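Local coordinates for kojibiose phosphorylase (Gut metagenome, PDB 6W0P), which is a carbohydrate-active enzyme of glycoside hydrolase family 65, in which a beta-sandwich N-terminal domain packs against a helical catalytic domain, at residues A[62-67]-A[400-405]; A[80-85]-A[345-350]; A[97-102]-A[131-136]. All coordinates share one frame; numbering follows the deposited sequence.

Overall arrangement
Contacts 1 and 2 lie side by side, their centres about 5 Å apart, where the N-terminal domain meets the central catalytic domain. Strands 64-66 and 83-85, antiparallel neighbours in one two-stranded sheet, each meet a catalytic-domain loop: 400-405 in contact 1 and 345-350 in contact 2. The loops are themselves joined, since Ala-348 N lies 2.7 Å from Thr-400 O, a probable hydrogen bond. Contact 3 is remote, its centre about 45 Å from that of contact 1, and joins two hairpin tips within the N-terminal domain. Contact 3 lies inside the chain loop closed by contact 2, itself inside that closed by contact 1. Two contacts thus bind domain to domain; the third is internal.

Contact 1. Residues A[62-67]-A[400-405]; sequences GIYEYA and TRNGKE
Asn-402 ND2 sits between two tyrosine hydroxyls and donates to both, but unequally. The bond from Asn-402 ND2 to Tyr-64 OH is 3.0 Å long and almost straight, at 175°, with the oxygen in the amide plane. From Asn-402 ND2 to Tyr-66 OH it is weak despite a 2.9 Å length, because the N-H is bent to 128°. Tyr-66 OH has a second donor in Lys-404 NZ at 3.1 Å. Asn-402 also meets Tyr-64 over the ring: Asn-402 CB lies 3.9 Å from the Tyr-64 ring centroid, a CH-pi contact offset toward the rim. Asn-402 OD1 accepts from Lys-404 N at 2.9 Å in an Asx turn, so the amide is held at OD1 by the turn and at ND2 by the tyrosines, which fixes its rotation. One face of the Arg-401 guanidinium lies against Gly-62 CA, 3.3 Å from Arg-401 NH2. Outside, Thr-331 O holds NH2 and Asn-61 OD1 holds NE. Thr-400 OG1 accepts from Gly-403 N in an ST motif. The arrangement is an interdomain join, in which a strand of the N-terminal domain docks by its tyrosines on a catalytic-domain loop shaped by an ST motif and an Asx turn.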
ATOM      1  N   GLY A  62       4.576  -4.786 -27.712  1.00 33.91           N
ATOM      2  CA  GLY A  62       5.348  -5.884 -27.087  1.00 34.67           C
ATOM      3  C   GLY A  62       6.819  -5.535 -26.884  1.00 35.17           C
ATOM      4  O   GLY A  62       7.578  -6.391 -26.416  1.00 35.48           O
ATOM      5  N   ILE A  63       7.226  -4.318 -27.242  1.00 35.59           N
ATOM      6  CA  ILE A  63       8.592  -3.801 -26.973  1.00 35.55           C
ATOM      7  C   ILE A  63       8.514  -3.003 -25.674  1.00 34.88           C
ATOM      8  O   ILE A  63       7.839  -1.975 -25.656  1.00 35.05           O
ATOM      9  CB  ILE A  63       9.126  -2.967 -28.144  1.00 35.51           C
ATOM     10  CG1 ILE A  63       9.476  -3.853 -29.342  1.00 36.44           C
ATOM     11  CG2 ILE A  63      10.301  -2.125 -27.694  1.00 35.83           C
ATOM     12  CD1 ILE A  63      10.517  -4.937 -29.069  1.00 36.58           C
ATOM     13  N   TYR A  64       9.141  -3.520 -24.625  1.00 34.85           N
ATOM     14  CA  TYR A  64       8.852  -3.142 -23.227  1.00 35.55           C
ATOM     15  C   TYR A  64      10.136  -3.262 -22.417  1.00 38.04           C
ATOM     16  O   TYR A  64      11.087  -3.969 -22.862  1.00 39.51           O
ATOM     17  CB  TYR A  64       7.752  -4.044 -22.672  1.00 35.24           C
ATOM     18  CG  TYR A  64       8.226  -5.393 -22.202  1.00 35.10           C
ATOM     19  CD1 TYR A  64       8.371  -6.454 -23.077  1.00 35.55           C
ATOM     20  CD2 TYR A  64       8.539  -5.602 -20.870  1.00 35.27           C
ATOM     21  CE1 TYR A  64       8.832  -7.686 -22.641  1.00 35.60           C
ATOM     22  CE2 TYR A  64       8.990  -6.827 -20.415  1.00 35.00           C
ATOM     23  CZ  TYR A  64       9.145  -7.872 -21.303  1.00 35.27           C
ATOM     24  OH  TYR A  64       9.580  -9.079 -20.836  1.00 35.30           O
ATOM     25  N   GLU A  65      10.161  -2.572 -21.279  1.00 38.47           N
ATOM     26  CA  GLU A  65      11.234  -2.667 -20.265  1.00 39.31           C
ATOM     27  C   GLU A  65      10.600  -2.762 -18.876  1.00 38.07           C
ATOM     28  O   GLU A  65       9.406  -2.404 -18.723  1.00 36.77           O
ATOM     29  CB  GLU A  65      12.174  -1.458 -20.313  1.00 40.44           C
ATOM     30  CG  GLU A  65      13.528  -1.778 -20.909  1.00 42.24           C
ATOM     31  CD  GLU A  65      14.189  -3.023 -20.352  1.00 42.71           C
ATOM     32  OE1 GLU A  65      14.730  -3.798 -21.154  1.00 43.93           O
ATOM     33  OE2 GLU A  65      14.144  -3.219 -19.124  1.00 45.46           O
ATOM     34  N   TYR A  66      11.422  -3.157 -17.903  1.00 37.30           N
ATOM     35  CA  TYR A  66      11.089  -3.156 -16.463  1.00 36.70           C
ATOM     36  C   TYR A  66      11.470  -1.810 -15.840  1.00 36.90           C
ATOM     37  O   TYR A  66      12.297  -1.053 -16.403  1.00 36.29           O
ATOM     38  CB  TYR A  66      11.792  -4.329 -15.794  1.00 36.73           C
ATOM     39  CG  TYR A  66      11.198  -5.677 -16.098  1.00 36.19           C
ATOM     40  CD1 TYR A  66      10.064  -6.121 -15.430  1.00 36.23           C
ATOM     41  CD2 TYR A  66      11.781  -6.528 -17.019  1.00 36.09           C
ATOM     42  CE1 TYR A  66       9.515  -7.369 -15.679  1.00 36.30           C
ATOM     43  CE2 TYR A  66      11.253  -7.786 -17.271  1.00 36.41           C
ATOM     44  CZ  TYR A  66      10.114  -8.207 -16.605  1.00 36.73           C
ATOM     45  OH  TYR A  66       9.578  -9.440 -16.845  1.00 37.43           O
ATOM     46  N   ALA A  67      10.860  -1.496 -14.697  1.00 37.55           N
ATOM     47  CA  ALA A  67      11.308  -0.390 -13.830  1.00 39.41           C
ATOM     48  C   ALA A  67      12.809  -0.554 -13.580  1.00 41.41           C
ATOM     49  O   ALA A  67      13.257  -1.693 -13.423  1.00 42.36           O
ATOM     50  CB  ALA A  67      10.529  -0.377 -12.545  1.00 38.83           C
ATOM     51  N   THR A 400      -0.934  -5.956 -17.699  1.00 32.04           N
ATOM     52  CA  THR A 400       0.270  -6.598 -18.283  1.00 32.49           C
ATOM     53  C   THR A 400       0.450  -6.200 -19.749  1.00 31.92           C
ATOM     54  O   THR A 400      -0.589  -5.894 -20.423  1.00 31.69           O
ATOM     55  CB  THR A 400       0.166  -8.121 -18.141  1.00 33.50           C
ATOM     56  OG1 THR A 400       1.467  -8.665 -18.327  1.00 33.85           O
ATOM     57  CG2 THR A 400      -0.795  -8.755 -19.125  1.00 34.04           C
ATOM     58  N   ARG A 401       1.710  -6.181 -20.205  1.00 30.65           N
ATOM     59  CA  ARG A 401       2.038  -6.432 -21.625  1.00 30.60           C
ATOM     60  C   ARG A 401       2.730  -7.791 -21.798  1.00 30.72           C
ATOM     61  O   ARG A 401       2.402  -8.474 -22.782  1.00 30.41           O
ATOM     62  CB  ARG A 401       2.862  -5.299 -22.241  1.00 30.60           C
ATOM     63  CG  ARG A 401       3.078  -5.458 -23.744  1.00 30.38           C
ATOM     64  CD  ARG A 401       1.797  -5.515 -24.562  1.00 30.61           C
ATOM     65  NE  ARG A 401       2.045  -5.974 -25.920  1.00 30.67           N
ATOM     66  CZ  ARG A 401       2.308  -7.236 -26.253  1.00 31.21           C
ATOM     67  NH1 ARG A 401       2.332  -8.193 -25.340  1.00 31.56           N
ATOM     68  NH2 ARG A 401       2.558  -7.545 -27.510  1.00 31.71           N
ATOM     69  N   ASN A 402       3.631  -8.203 -20.903  1.00 31.35           N
ATOM     70  CA  ASN A 402       4.484  -9.403 -21.162  1.00 32.60           C
ATOM     71  C   ASN A 402       3.854 -10.664 -20.554  1.00 33.48           C
ATOM     72  O   ASN A 402       4.423 -11.743 -20.779  1.00 34.46           O
ATOM     73  CB  ASN A 402       5.941  -9.203 -20.738  1.00 32.76           C
ATOM     74  CG  ASN A 402       6.166  -9.350 -19.250  1.00 33.69           C
ATOM     75  OD1 ASN A 402       5.189  -9.406 -18.497  1.00 34.09           O
ATOM     76  ND2 ASN A 402       7.436  -9.380 -18.824  1.00 33.14           N
ATOM     77  N   GLY A 403       2.707 -10.542 -19.872  1.00 33.74           N
ATOM     78  CA  GLY A 403       1.972 -11.658 -19.248  1.00 33.34           C
ATOM     79  C   GLY A 403       2.125 -11.671 -17.734  1.00 33.36           C
ATOM     80  O   GLY A 403       1.293 -12.322 -17.038  1.00 33.76           O
ATOM     81  N   LYS A 404       3.158 -11.015 -17.216  1.00 33.37           N
ATOM     82  CA  LYS A 404       3.382 -10.900 -15.752  1.00 34.18           C
ATOM     83  C   LYS A 404       2.508  -9.776 -15.192  1.00 33.39           C
ATOM     84  O   LYS A 404       2.224  -8.802 -15.927  1.00 32.48           O
ATOM     85  CB  LYS A 404       4.846 -10.609 -15.415  1.00 34.97           C
ATOM     86  CG  LYS A 404       5.798 -11.723 -15.798  1.00 36.24           C
ATOM     87  CD  LYS A 404       7.182 -11.516 -15.264  1.00 37.30           C
ATOM     88  CE  LYS A 404       8.061 -12.716 -15.552  1.00 38.93           C
ATOM     89  NZ  LYS A 404       9.479 -12.305 -15.667  1.00 40.16           N
ATOM     90  N   GLU A 405       2.145  -9.881 -13.916  1.00 33.08           N
ATOM     91  CA  GLU A 405       1.389  -8.800 -13.247  1.00 32.94           C
ATOM     92  C   GLU A 405       2.264  -7.536 -13.256  1.00 32.83           C
ATOM     93  O   GLU A 405       3.417  -7.608 -12.826  1.00 32.54           O
ATOM     94  CB  GLU A 405       0.956  -9.219 -11.846  1.00 32.70           C
ATOM     95  CG  GLU A 405       0.104  -8.169 -11.168  1.00 32.41           C
ATOM     96  CD  GLU A 405      -1.177  -7.876 -11.925  1.00 32.36           C
ATOM     97  OE1 GLU A 405      -2.107  -8.689 -11.802  1.00 33.38           O
ATOM     98  OE2 GLU A 405      -1.231  -6.862 -12.655  1.00 31.88           O
TER

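Contact 2. Residues A[80-85]-A[345-350]; sequences KRTHFT and SGHAFW
His-347 NE2 donates to the carbonyl O of His-83 over 2.7 Å, with an N-H...O angle of 145°. The oxygen lies near the plane of the His-347 ring, at its edge, and that edge also turns toward the face of the His-83 ring in an edge-to-face pair with centroids 5.3 Å apart. Within 345-350, Ser-345 CB lies over the centre of the His-347 ring. A second grip is on Ser-345 O, which accepts from Thr-85 N at 3.0 Å and from Thr-85 OG1 at 2.9 Å, both approaching from the same face of the carbonyl plane. Thr-85 OG1 stands beside its own backbone N (chi1 -50°), which explains the paired approach. Between these grips Ser-345 CB packs on Phe-84 CB at 3.6 Å. A water donates to Thr-82 OG1 and is hydrogen-bonded to Ser-345 OG at 2.8 Å. In the next shell, Thr-82 OG1 is bonded to Ala-406 O, and His-83 NE2 takes a probable hydrogen bond from Arg-401 N, with Asn-402 N also close. This is consistent with an acceptor role at His-83 NE2, while His-347 NE2 acts as a donor, so the two buried imidazoles appear to play opposite hydrogen-bonding roles at NE2.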
ATOM      1  N   LYS A  80       7.192  -6.082  -7.387  1.00 41.02           N
ATOM      2  CA  LYS A  80       8.387  -5.301  -6.973  1.00 43.05           C
ATOM      3  C   LYS A  80       8.864  -4.488  -8.173  1.00 43.11           C
ATOM      4  O   LYS A  80       9.443  -3.432  -7.959  1.00 44.27           O
ATOM      5  CB  LYS A  80       9.507  -6.229  -6.483  1.00 45.20           C
ATOM      6  CG  LYS A  80       9.155  -7.131  -5.300  1.00 46.46           C
ATOM      7  CD  LYS A  80      10.387  -7.695  -4.593  1.00 47.49           C
ATOM      8  CE  LYS A  80      10.071  -8.456  -3.321  1.00 47.53           C
ATOM      9  NZ  LYS A  80      11.251  -8.541  -2.425  1.00 47.39           N
ATOM     10  N   ARG A  81       8.591  -4.960  -9.391  1.00 44.32           N
ATOM     11  CA  ARG A  81       9.128  -4.368 -10.643  1.00 46.27           C
ATOM     12  C   ARG A  81       8.056  -4.408 -11.751  1.00 42.22           C
ATOM     13  O   ARG A  81       7.858  -5.463 -12.380  1.00 39.65           O
ATOM     14  CB  ARG A  81      10.440  -5.095 -10.948  1.00 51.51           C
ATOM     15  CG  ARG A  81      11.182  -4.595 -12.175  1.00 56.44           C
ATOM     16  CD  ARG A  81      12.355  -5.509 -12.499  1.00 61.41           C
ATOM     17  NE  ARG A  81      13.105  -5.918 -11.317  1.00 65.31           N
ATOM     18  CZ  ARG A  81      13.667  -7.119 -11.142  1.00 68.58           C
ATOM     19  NH1 ARG A  81      13.559  -8.058 -12.069  1.00 70.37           N
ATOM     20  NH2 ARG A  81      14.322  -7.386 -10.022  1.00 68.20           N
ATOM     21  N   THR A  82       7.395  -3.272 -11.978  1.00 39.61           N
ATOM     22  CA  THR A  82       6.381  -3.094 -13.043  1.00 38.85           C
ATOM     23  C   THR A  82       7.090  -3.125 -14.398  1.00 37.44           C
ATOM     24  O   THR A  82       8.340  -3.051 -14.437  1.00 36.80           O
ATOM     25  CB  THR A  82       5.572  -1.806 -12.835  1.00 39.27           C
ATOM     26  OG1 THR A  82       4.405  -1.902 -13.658  1.00 39.15           O
ATOM     27  CG2 THR A  82       6.360  -0.550 -13.159  1.00 39.20           C
ATOM     28  N   HIS A  83       6.332  -3.263 -15.481  1.00 35.52           N
ATOM     29  CA  HIS A  83       6.888  -3.157 -16.852  1.00 35.13           C
ATOM     30  C   HIS A  83       5.950  -2.297 -17.682  1.00 34.50           C
ATOM     31  O   HIS A  83       4.809  -2.058 -17.230  1.00 33.76           O
ATOM     32  CB  HIS A  83       7.167  -4.537 -17.449  1.00 35.01           C
ATOM     33  CG  HIS A  83       5.928  -5.302 -17.735  1.00 34.23           C
ATOM     34  ND1 HIS A  83       5.295  -6.058 -16.779  1.00 33.97           N
ATOM     35  CD2 HIS A  83       5.207  -5.422 -18.863  1.00 34.07           C
ATOM     36  CE1 HIS A  83       4.244  -6.629 -17.312  1.00 34.11           C
ATOM     37  NE2 HIS A  83       4.155  -6.236 -18.586  1.00 33.61           N
ATOM     38  N   PHE A  84       6.453  -1.814 -18.815  1.00 34.69           N
ATOM     39  CA  PHE A  84       5.782  -0.790 -19.657  1.00 34.74           C
ATOM     40  C   PHE A  84       6.331  -0.855 -21.089  1.00 34.58           C
ATOM     41  O   PHE A  84       7.523  -1.181 -21.258  1.00 35.03           O
ATOM     42  CB  PHE A  84       5.950   0.588 -19.003  1.00 34.50           C
ATOM     43  CG  PHE A  84       7.306   0.828 -18.386  1.00 34.67           C
ATOM     44  CD1 PHE A  84       8.384   1.217 -19.165  1.00 35.00           C
ATOM     45  CD2 PHE A  84       7.506   0.658 -17.025  1.00 34.70           C
ATOM     46  CE1 PHE A  84       9.636   1.422 -18.600  1.00 35.54           C
ATOM     47  CE2 PHE A  84       8.758   0.860 -16.462  1.00 35.10           C
ATOM     48  CZ  PHE A  84       9.824   1.228 -17.254  1.00 35.61           C
ATOM     49  N   THR A  85       5.463  -0.563 -22.064  1.00 34.19           N
ATOM     50  CA  THR A  85       5.769  -0.317 -23.503  1.00 33.73           C
ATOM     51  C   THR A  85       6.603   0.958 -23.585  1.00 33.49           C
ATOM     52  O   THR A  85       6.196   1.948 -22.976  1.00 32.58           O
ATOM     53  CB  THR A  85       4.471  -0.220 -24.313  1.00 34.20           C
ATOM     54  OG1 THR A  85       3.650  -1.340 -23.987  1.00 34.43           O
ATOM     55  CG2 THR A  85       4.672  -0.224 -25.810  1.00 34.96           C
ATOM     56  N   SER A 345       0.794   2.279 -19.873  1.00 34.52           N
ATOM     57  CA  SER A 345       1.991   1.416 -20.097  1.00 34.73           C
ATOM     58  C   SER A 345       1.783   0.455 -21.273  1.00 34.44           C
ATOM     59  O   SER A 345       2.546  -0.546 -21.386  1.00 33.59           O
ATOM     60  CB  SER A 345       2.355   0.665 -18.828  1.00 35.58           C
ATOM     61  OG  SER A 345       2.726   1.563 -17.773  1.00 35.92           O
ATOM     62  N   GLY A 346       0.816   0.754 -22.150  1.00 33.63           N
ATOM     63  CA  GLY A 346       0.445  -0.157 -23.240  1.00 33.29           C
ATOM     64  C   GLY A 346      -0.107  -1.450 -22.682  1.00 33.10           C
ATOM     65  O   GLY A 346      -0.085  -2.477 -23.451  1.00 34.90           O
ATOM     66  N   HIS A 347      -0.563  -1.424 -21.418  1.00 31.09           N
ATOM     67  CA  HIS A 347      -1.039  -2.631 -20.674  1.00 30.95           C
ATOM     68  C   HIS A 347      -2.418  -3.073 -21.183  1.00 29.69           C
ATOM     69  O   HIS A 347      -3.218  -2.201 -21.490  1.00 28.96           O
ATOM     70  CB  HIS A 347      -1.150  -2.402 -19.163  1.00 31.10           C
ATOM     71  CG  HIS A 347       0.158  -2.354 -18.457  1.00 31.78           C
ATOM     72  ND1 HIS A 347       0.276  -1.822 -17.187  1.00 32.15           N
ATOM     73  CD2 HIS A 347       1.391  -2.755 -18.838  1.00 32.19           C
ATOM     74  CE1 HIS A 347       1.533  -1.893 -16.805  1.00 32.28           C
ATOM     75  NE2 HIS A 347       2.244  -2.462 -17.816  1.00 32.93           N
ATOM     76  N   ALA A 348      -2.631  -4.386 -21.272  1.00 28.89           N
ATOM     77  CA  ALA A 348      -3.930  -5.059 -21.464  1.00 28.83           C
ATOM     78  C   ALA A 348      -4.600  -5.165 -20.101  1.00 28.73           C
ATOM     79  O   ALA A 348      -3.890  -5.453 -19.100  1.00 29.01           O
ATOM     80  CB  ALA A 348      -3.750  -6.439 -22.057  1.00 28.77           C
ATOM     81  N   PHE A 349      -5.910  -4.950 -20.067  1.00 28.29           N
ATOM     82  CA  PHE A 349      -6.764  -5.157 -18.874  1.00 28.24           C
ATOM     83  C   PHE A 349      -7.870  -6.136 -19.267  1.00 27.82           C
ATOM     84  O   PHE A 349      -7.994  -6.452 -20.470  1.00 27.05           O
ATOM     85  CB  PHE A 349      -7.298  -3.817 -18.363  1.00 28.71           C
ATOM     86  CG  PHE A 349      -6.243  -2.851 -17.884  1.00 30.23           C
ATOM     87  CD1 PHE A 349      -5.465  -2.135 -18.781  1.00 30.56           C
ATOM     88  CD2 PHE A 349      -6.012  -2.669 -16.528  1.00 30.50           C
ATOM     89  CE1 PHE A 349      -4.504  -1.242 -18.331  1.00 30.87           C
ATOM     90  CE2 PHE A 349      -5.028  -1.800 -16.087  1.00 30.67           C
ATOM     91  CZ  PHE A 349      -4.283  -1.078 -16.985  1.00 30.61           C
ATOM     92  N   TRP A 350      -8.665  -6.582 -18.289  1.00 27.90           N
ATOM     93  CA  TRP A 350      -9.815  -7.501 -18.503  1.00 27.91           C
ATOM     94  C   TRP A 350     -10.792  -6.908 -19.541  1.00 28.59           C
ATOM     95  O   TRP A 350     -11.538  -7.722 -20.130  1.00 27.72           O
ATOM     96  CB  TRP A 350     -10.500  -7.769 -17.166  1.00 27.78           C
ATOM     97  CG  TRP A 350     -11.378  -6.636 -16.726  1.00 27.47           C
ATOM     98  CD1 TRP A 350     -11.002  -5.358 -16.421  1.00 27.01           C
ATOM     99  CD2 TRP A 350     -12.798  -6.704 -16.536  1.00 27.06           C
ATOM    100  NE1 TRP A 350     -12.098  -4.624 -16.070  1.00 27.25           N
ATOM    101  CE2 TRP A 350     -13.218  -5.419 -16.143  1.00 27.32           C
ATOM    102  CE3 TRP A 350     -13.754  -7.716 -16.687  1.00 27.66           C
ATOM    103  CZ2 TRP A 350     -14.558  -5.135 -15.861  1.00 27.72           C
ATOM    104  CZ3 TRP A 350     -15.076  -7.434 -16.413  1.00 27.68           C
ATOM    105  CH2 TRP A 350     -15.479  -6.152 -16.029  1.00 27.56           C
TER
HETATM  106  O   HOH W   1       4.019   0.537 -15.475  1.00 45.53           O

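Contact 3. Residues A[97-102]-A[131-136]; sequences IHEDEE and LTNQAK
Thr-132 OG1 is gripped from two sides in the closely packed half of the contact, where His-98 ND1 donates to it and it donates in turn to Glu-101 OE2. The bond from His-98 ND1 to Thr-132 OG1 is short, 2.6 Å, and essentially straight at 176°, with the hydroxyl oxygen in the plane of the imidazole. That from Thr-132 OG1 to Glu-101 OE2 measures 2.8 Å and meets the carboxylate from above its plane. The CB of His-98 points toward 131-136 and carries CG anti to the backbone N (chi1 -179°); farther out, ring atom His-98 CE1 touches Ala-135 CB at 3.7 Å. Both polar ends have outside partners as well: Thr-165 OG1 at His-98 NE2, and Trp-130 NE1 at Glu-101 OE1. The exposed side is sparser. There Asn-133 ND2 donates to Glu-99 OE1 at 2.7 Å, and amide and carboxylate are nearly coplanar, 25° apart. A water donates to Glu-99 OE1 at 2.9 Å and accepts from Gln-134 N, adding a solvent link beside the direct Asn-133 bond. Each tip is a tight turn, type I' from His-98 to Glu-101 and type II' from Thr-132 to Ala-135. The first joins strand 101-102, outermost in the five-stranded sheet, to strand 94-98, which lies between it and 165-174; the second joins strands 123-132 and 135-145 of the ten-stranded sheet, so the contact links two sheets at their hairpin ends.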
ATOM      1  N   ILE A  97      16.268  24.474 -41.024  1.00 42.11           N
ATOM      2  CA  ILE A  97      17.022  25.740 -40.764  1.00 42.83           C
ATOM      3  C   ILE A  97      16.993  26.594 -42.037  1.00 41.82           C
ATOM      4  O   ILE A  97      17.311  26.075 -43.111  1.00 41.21           O
ATOM      5  CB  ILE A  97      18.457  25.446 -40.285  1.00 44.09           C
ATOM      6  CG1 ILE A  97      18.466  24.454 -39.119  1.00 44.15           C
ATOM      7  CG2 ILE A  97      19.200  26.734 -39.936  1.00 44.27           C
ATOM      8  CD1 ILE A  97      18.574  23.012 -39.555  1.00 44.52           C
ATOM      9  N   HIS A  98      16.581  27.848 -41.888  1.00 41.83           N
ATOM     10  CA  HIS A  98      16.650  28.914 -42.919  1.00 43.24           C
ATOM     11  C   HIS A  98      17.550  30.042 -42.402  1.00 43.58           C
ATOM     12  O   HIS A  98      17.161  30.695 -41.427  1.00 43.13           O
ATOM     13  CB  HIS A  98      15.250  29.445 -43.213  1.00 42.29           C
ATOM     14  CG  HIS A  98      15.190  30.508 -44.257  1.00 42.66           C
ATOM     15  ND1 HIS A  98      14.552  31.717 -44.039  1.00 42.63           N
ATOM     16  CD2 HIS A  98      15.653  30.543 -45.523  1.00 42.47           C
ATOM     17  CE1 HIS A  98      14.597  32.431 -45.141  1.00 42.70           C
ATOM     18  NE2 HIS A  98      15.277  31.739 -46.063  1.00 42.46           N
ATOM     19  N   GLU A  99      18.716  30.259 -43.003  1.00 46.37           N
ATOM     20  CA  GLU A  99      19.574  31.415 -42.623  1.00 48.39           C
ATOM     21  C   GLU A  99      19.717  31.453 -41.096  1.00 50.12           C
ATOM     22  O   GLU A  99      19.399  32.491 -40.443  1.00 49.88           O
ATOM     23  CB  GLU A  99      18.928  32.688 -43.170  1.00 48.24           C
ATOM     24  CG  GLU A  99      18.769  32.645 -44.673  1.00 48.63           C
ATOM     25  CD  GLU A  99      18.028  33.824 -45.265  1.00 49.28           C
ATOM     26  OE1 GLU A  99      17.478  34.631 -44.487  1.00 48.96           O
ATOM     27  OE2 GLU A  99      18.011  33.928 -46.504  1.00 51.12           O
ATOM     28  N   ASP A 100      20.111  30.320 -40.530  1.00 53.98           N
ATOM     29  CA  ASP A 100      20.436  30.157 -39.082  1.00 59.80           C
ATOM     30  C   ASP A 100      19.201  30.269 -38.163  1.00 58.64           C
ATOM     31  O   ASP A 100      19.399  30.021 -36.954  1.00 59.05           O
ATOM     32  CB  ASP A 100      21.562  31.106 -38.663  1.00 64.39           C
ATOM     33  CG  ASP A 100      22.877  30.358 -38.519  1.00 69.48           C
ATOM     34  OD1 ASP A 100      23.840  30.690 -39.271  1.00 73.88           O
ATOM     35  OD2 ASP A 100      22.918  29.425 -37.681  1.00 71.13           O
ATOM     36  N   GLU A 101      17.990  30.557 -38.686  1.00 55.19           N
ATOM     37  CA  GLU A 101      16.707  30.446 -37.927  1.00 51.23           C
ATOM     38  C   GLU A 101      16.180  29.015 -38.065  1.00 48.04           C
ATOM     39  O   GLU A 101      15.989  28.564 -39.221  1.00 47.73           O
ATOM     40  CB  GLU A 101      15.671  31.457 -38.419  1.00 51.02           C
ATOM     41  CG  GLU A 101      14.329  31.311 -37.730  1.00 50.95           C
ATOM     42  CD  GLU A 101      13.223  32.204 -38.269  1.00 51.13           C
ATOM     43  OE1 GLU A 101      12.075  32.039 -37.805  1.00 50.11           O
ATOM     44  OE2 GLU A 101      13.505  33.056 -39.149  1.00 51.17           O
ATOM     45  N   GLU A 102      16.017  28.308 -36.943  1.00 45.30           N
ATOM     46  CA  GLU A 102      15.496  26.913 -36.933  1.00 44.10           C
ATOM     47  C   GLU A 102      13.964  26.957 -36.885  1.00 41.65           C
ATOM     48  O   GLU A 102      13.414  27.709 -36.064  1.00 41.58           O
ATOM     49  CB  GLU A 102      16.020  26.057 -35.778  1.00 43.11           C
ATOM     50  CG  GLU A 102      15.661  24.586 -35.983  1.00 43.08           C
ATOM     51  CD  GLU A 102      16.113  23.587 -34.929  1.00 43.16           C
ATOM     52  OE1 GLU A 102      16.867  23.992 -34.004  1.00 44.01           O
ATOM     53  OE2 GLU A 102      15.735  22.395 -35.051  1.00 41.61           O
ATOM     54  N   LEU A 131       7.070  32.313 -41.777  1.00 40.94           N
ATOM     55  CA  LEU A 131       7.521  33.697 -42.052  1.00 42.37           C
ATOM     56  C   LEU A 131       8.907  33.849 -41.417  1.00 43.16           C
ATOM     57  O   LEU A 131       9.004  34.089 -40.222  1.00 41.62           O
ATOM     58  CB  LEU A 131       6.491  34.689 -41.506  1.00 43.65           C
ATOM     59  CG  LEU A 131       5.023  34.322 -41.746  1.00 44.71           C
ATOM     60  CD1 LEU A 131       4.109  35.451 -41.282  1.00 45.83           C
ATOM     61  CD2 LEU A 131       4.750  33.993 -43.207  1.00 45.42           C
ATOM     62  N   THR A 132       9.944  33.598 -42.214  1.00 45.11           N
ATOM     63  CA  THR A 132      11.367  33.592 -41.802  1.00 45.93           C
ATOM     64  C   THR A 132      12.130  34.601 -42.666  1.00 46.52           C
ATOM     65  O   THR A 132      12.273  34.350 -43.890  1.00 45.64           O
ATOM     66  CB  THR A 132      11.973  32.183 -41.882  1.00 46.54           C
ATOM     67  OG1 THR A 132      13.398  32.338 -41.838  1.00 46.45           O
ATOM     68  CG2 THR A 132      11.530  31.410 -43.110  1.00 46.22           C
ATOM     69  N   ASN A 133      12.585  35.690 -42.026  1.00 47.42           N
ATOM     70  CA  ASN A 133      13.307  36.844 -42.627  1.00 47.06           C
ATOM     71  C   ASN A 133      12.444  37.431 -43.744  1.00 46.48           C
ATOM     72  O   ASN A 133      11.375  38.005 -43.422  1.00 45.28           O
ATOM     73  CB  ASN A 133      14.731  36.455 -43.034  1.00 47.17           C
ATOM     74  CG  ASN A 133      15.592  36.177 -41.823  1.00 47.64           C
ATOM     75  OD1 ASN A 133      15.307  36.683 -40.738  1.00 49.61           O
ATOM     76  ND2 ASN A 133      16.614  35.358 -41.982  1.00 47.35           N
ATOM     77  N   GLN A 134      12.883  37.292 -44.993  1.00 47.00           N
ATOM     78  CA  GLN A 134      12.254  37.980 -46.149  1.00 49.74           C
ATOM     79  C   GLN A 134      11.355  36.986 -46.892  1.00 47.28           C
ATOM     80  O   GLN A 134      10.772  37.386 -47.884  1.00 47.64           O
ATOM     81  CB  GLN A 134      13.323  38.572 -47.082  1.00 51.41           C
ATOM     82  CG  GLN A 134      14.329  39.490 -46.387  1.00 54.14           C
ATOM     83  CD  GLN A 134      13.681  40.460 -45.425  1.00 55.56           C
ATOM     84  OE1 GLN A 134      13.882  40.391 -44.209  1.00 56.54           O
ATOM     85  NE2 GLN A 134      12.873  41.362 -45.964  1.00 57.70           N
ATOM     86  N   ALA A 135      11.295  35.741 -46.424  1.00 46.05           N
ATOM     87  CA  ALA A 135      10.695  34.588 -47.130  1.00 45.24           C
ATOM     88  C   ALA A 135       9.410  34.160 -46.427  1.00 43.78           C
ATOM     89  O   ALA A 135       9.353  34.238 -45.181  1.00 43.03           O
ATOM     90  CB  ALA A 135      11.671  33.437 -47.189  1.00 45.10           C
ATOM     91  N   LYS A 136       8.431  33.746 -47.228  1.00 42.98           N
ATOM     92  CA  LYS A 136       7.266  32.933 -46.806  1.00 43.13           C
ATOM     93  C   LYS A 136       7.432  31.535 -47.423  1.00 41.96           C
ATOM     94  O   LYS A 136       7.387  31.427 -48.685  1.00 40.26           O
ATOM     95  CB  LYS A 136       5.964  33.612 -47.238  1.00 44.66           C
ATOM     96  CG  LYS A 136       5.791  35.005 -46.672  1.00 46.51           C
ATOM     97  CD  LYS A 136       4.397  35.532 -46.808  1.00 49.04           C
ATOM     98  CE  LYS A 136       4.361  37.032 -46.582  1.00 51.47           C
ATOM     99  NZ  LYS A 136       2.977  37.531 -46.395  1.00 53.12           N
TER
HETATM  100  O   HOH W   2      15.271  35.430 -46.187  1.00 43.62           O